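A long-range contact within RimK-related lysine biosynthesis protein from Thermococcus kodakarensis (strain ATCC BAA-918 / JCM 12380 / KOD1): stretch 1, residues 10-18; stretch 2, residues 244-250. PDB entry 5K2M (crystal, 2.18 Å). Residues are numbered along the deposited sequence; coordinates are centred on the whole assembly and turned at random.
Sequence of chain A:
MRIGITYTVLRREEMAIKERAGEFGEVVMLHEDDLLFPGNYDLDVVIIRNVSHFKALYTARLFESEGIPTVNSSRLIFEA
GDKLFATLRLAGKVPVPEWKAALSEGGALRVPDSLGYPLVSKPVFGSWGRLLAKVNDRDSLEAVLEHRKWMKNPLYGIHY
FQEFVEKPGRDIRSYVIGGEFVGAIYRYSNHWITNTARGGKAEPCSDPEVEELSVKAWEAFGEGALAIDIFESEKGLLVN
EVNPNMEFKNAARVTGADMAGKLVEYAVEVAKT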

# COMPACT_ATOMS: atom_id res chain seq x y z
N LEU A 10 15.77 4.15 -46.20
CA LEU A 10 16.46 3.08 -46.91
C LEU A 10 17.40 3.70 -47.94
O LEU A 10 17.00 4.01 -49.07
CB LEU A 10 15.45 2.13 -47.58
CG LEU A 10 14.54 1.37 -46.62
CD1 LEU A 10 13.47 0.62 -47.39
CD2 LEU A 10 15.32 0.40 -45.73
N ARG A 11 18.65 3.89 -47.53
CA ARG A 11 19.70 4.37 -48.43
C ARG A 11 20.15 3.20 -49.30
O ARG A 11 19.67 2.07 -49.15
CB ARG A 11 20.91 4.92 -47.63
CG ARG A 11 20.59 6.07 -46.69
CD ARG A 11 21.67 6.30 -45.62
NE ARG A 11 21.74 5.21 -44.65
CZ ARG A 11 22.58 5.17 -43.61
NH1 ARG A 11 23.43 6.16 -43.39
NH2 ARG A 11 22.57 4.12 -42.77
N ARG A 12 21.06 3.45 -50.23
CA ARG A 12 21.57 2.40 -51.08
C ARG A 12 22.12 1.23 -50.25
O ARG A 12 21.88 0.07 -50.56
CB ARG A 12 22.64 2.97 -52.02
CG ARG A 12 23.51 1.94 -52.71
CD ARG A 12 22.72 0.98 -53.59
NE ARG A 12 23.43 -0.29 -53.74
CZ ARG A 12 24.56 -0.46 -54.43
NH1 ARG A 12 25.13 0.56 -55.07
NH2 ARG A 12 25.12 -1.67 -54.48
N GLU A 13 22.86 1.53 -49.19
CA GLU A 13 23.38 0.50 -48.29
C GLU A 13 22.28 -0.46 -47.79
O GLU A 13 22.45 -1.68 -47.84
CB GLU A 13 24.10 1.12 -47.09
CG GLU A 13 25.48 1.70 -47.40
CD GLU A 13 25.46 3.18 -47.81
OE1 GLU A 13 26.54 3.82 -47.74
OE2 GLU A 13 24.39 3.70 -48.20
N GLU A 14 21.15 0.10 -47.33
CA GLU A 14 20.05 -0.70 -46.78
C GLU A 14 19.36 -1.56 -47.83
O GLU A 14 18.98 -2.70 -47.56
CB GLU A 14 19.01 0.17 -46.04
CG GLU A 14 19.46 0.63 -44.67
CD GLU A 14 20.50 1.74 -44.71
OE1 GLU A 14 20.31 2.72 -45.46
OE2 GLU A 14 21.52 1.64 -43.98
N MET A 15 19.22 -1.02 -49.04
CA MET A 15 18.64 -1.80 -50.14
C MET A 15 19.56 -2.97 -50.53
O MET A 15 19.09 -4.05 -50.86
CB MET A 15 18.36 -0.91 -51.36
CG MET A 15 17.36 0.23 -51.12
SD MET A 15 15.74 -0.25 -50.45
CE MET A 15 15.14 -1.43 -51.67
N ALA A 16 20.87 -2.76 -50.48
CA ALA A 16 21.82 -3.83 -50.77
C ALA A 16 21.76 -4.87 -49.65
O ALA A 16 21.75 -6.07 -49.90
CB ALA A 16 23.22 -3.27 -50.94
N ILE A 17 21.70 -4.40 -48.40
CA ILE A 17 21.62 -5.32 -47.26
C ILE A 17 20.37 -6.18 -47.39
O ILE A 17 20.42 -7.38 -47.18
CB ILE A 17 21.68 -4.57 -45.92
CG1 ILE A 17 23.08 -3.97 -45.74
CG2 ILE A 17 21.40 -5.51 -44.75
CD1 ILE A 17 23.16 -2.85 -44.73
N LYS A 18 19.25 -5.55 -47.75
CA LYS A 18 17.99 -6.24 -47.91
C LYS A 18 18.07 -7.34 -48.95
O LYS A 18 17.64 -8.46 -48.70
CB LYS A 18 16.90 -5.24 -48.28
CG LYS A 18 15.58 -5.87 -48.70
CD LYS A 18 14.51 -4.80 -48.84
CE LYS A 18 13.11 -5.39 -48.93
NZ LYS A 18 12.64 -5.41 -50.34
N PRO A 244 30.41 2.19 -36.00
CA PRO A 244 29.55 1.00 -35.93
C PRO A 244 28.28 0.98 -36.79
O PRO A 244 27.54 -0.01 -36.73
CB PRO A 244 29.19 0.94 -34.45
CG PRO A 244 29.14 2.36 -34.04
CD PRO A 244 30.16 3.10 -34.86
N ASN A 245 27.99 2.01 -37.56
CA ASN A 245 26.89 1.95 -38.54
C ASN A 245 27.42 2.35 -39.91
O ASN A 245 27.01 3.35 -40.48
CB ASN A 245 25.69 2.82 -38.14
CG ASN A 245 24.42 2.53 -38.98
OD1 ASN A 245 24.36 1.58 -39.77
ND2 ASN A 245 23.39 3.36 -38.80
N MET A 246 28.34 1.55 -40.40
CA MET A 246 29.09 1.85 -41.63
C MET A 246 28.24 2.27 -42.83
O MET A 246 27.25 1.63 -43.18
CB MET A 246 29.94 0.63 -42.01
CG MET A 246 29.15 -0.65 -42.24
SD MET A 246 30.15 -2.04 -42.81
CE MET A 246 31.34 -2.14 -41.49
N GLU A 247 28.62 3.37 -43.47
CA GLU A 247 28.20 3.62 -44.84
C GLU A 247 29.30 3.10 -45.75
O GLU A 247 30.48 3.05 -45.35
CB GLU A 247 27.89 5.10 -45.08
CG GLU A 247 26.50 5.54 -44.59
CD GLU A 247 26.27 7.04 -44.75
OE1 GLU A 247 27.06 7.81 -44.20
OE2 GLU A 247 25.30 7.45 -45.43
N PHE A 248 28.93 2.69 -46.95
CA PHE A 248 29.88 2.03 -47.85
C PHE A 248 29.56 2.09 -49.34
O PHE A 248 30.26 1.47 -50.15
CB PHE A 248 30.06 0.56 -47.42
CG PHE A 248 28.78 -0.22 -47.36
CD1 PHE A 248 28.20 -0.75 -48.51
CD2 PHE A 248 28.15 -0.46 -46.14
CE1 PHE A 248 27.02 -1.47 -48.45
CE2 PHE A 248 26.98 -1.18 -46.07
CZ PHE A 248 26.41 -1.69 -47.23
N LYS A 249 28.53 2.84 -49.74
CA LYS A 249 28.10 2.82 -51.13
C LYS A 249 29.20 3.30 -52.08
O LYS A 249 29.34 2.75 -53.17
CB LYS A 249 26.80 3.60 -51.36
CG LYS A 249 26.92 5.12 -51.27
CD LYS A 249 25.55 5.76 -51.47
CE LYS A 249 25.65 7.28 -51.48
NZ LYS A 249 26.06 7.84 -50.16
N ASN A 250 29.98 4.30 -51.66
CA ASN A 250 31.09 4.77 -52.49
C ASN A 250 32.26 3.78 -52.43
O ASN A 250 32.91 3.54 -53.45
CB ASN A 250 31.55 6.17 -52.09
CG ASN A 250 30.45 7.22 -52.23
OD1 ASN A 250 29.93 7.46 -53.33
ND2 ASN A 250 30.09 7.84 -51.13
O HOH W 1 24.69 5.06 -41.16

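The contact centres on one carboxylate oxygen. OE1 of E13 accepts two backbone hydrogen bonds from stretch 2: F248 N lies 2.8 Å from E13 OE1 with an N-H...O angle of 155°, and K249 N lies 3.0 Å from E13 OE1 with an angle of 153°. F248 is the N-cap residue of the helix that begins at K249, so these amides open a helix, where backbone NH groups lack an acceptor from a preceding turn; a buried carboxylate from a distant segment supplies one. E13 reaches them because its CA-to-CB bond points toward stretch 2 and its chain folds with chi1 m and chi2 p. The backbones are closest here, with the CA atoms of E13 and K249 6.0 Å apart.

The second polar link is a salt bridge, R11 NH1 to E247 OE2 at 3.1 Å. The same guanidinium is braced within its own stretch: R11 NE donates to E14 OE1 at 3.0 Å and R11 NH2 to E14 OE2 at 3.0 Å, the latter a salt bridge. Arginine suits this place because its several N-H groups can serve two carboxylates at once. The acidic E13 OE1 and E247 OE2 lie 4.5 Å apart; R11 offsets the charge of E247. Water 1 extends the link, accepting from R11 NH1 at 2.8 Å and donating to N245 O at 3.0 Å.

Packing completes the contact. The E13 methylene CG sits 3.4 Å from the centroid of the F248 ring, 8° off the ring normal, a CH-pi contact over one face. At the ring edge, I17 CD1 approaches F248 CZ at 4.3 Å, one helical turn beyond E13. Toward solvent, R12 CG meets K249 CB at 3.9 Å; the aliphatic part of K249 provides cover while its end leads away. Together the stretches bury 441 Å², with E13 contributing 102 Å².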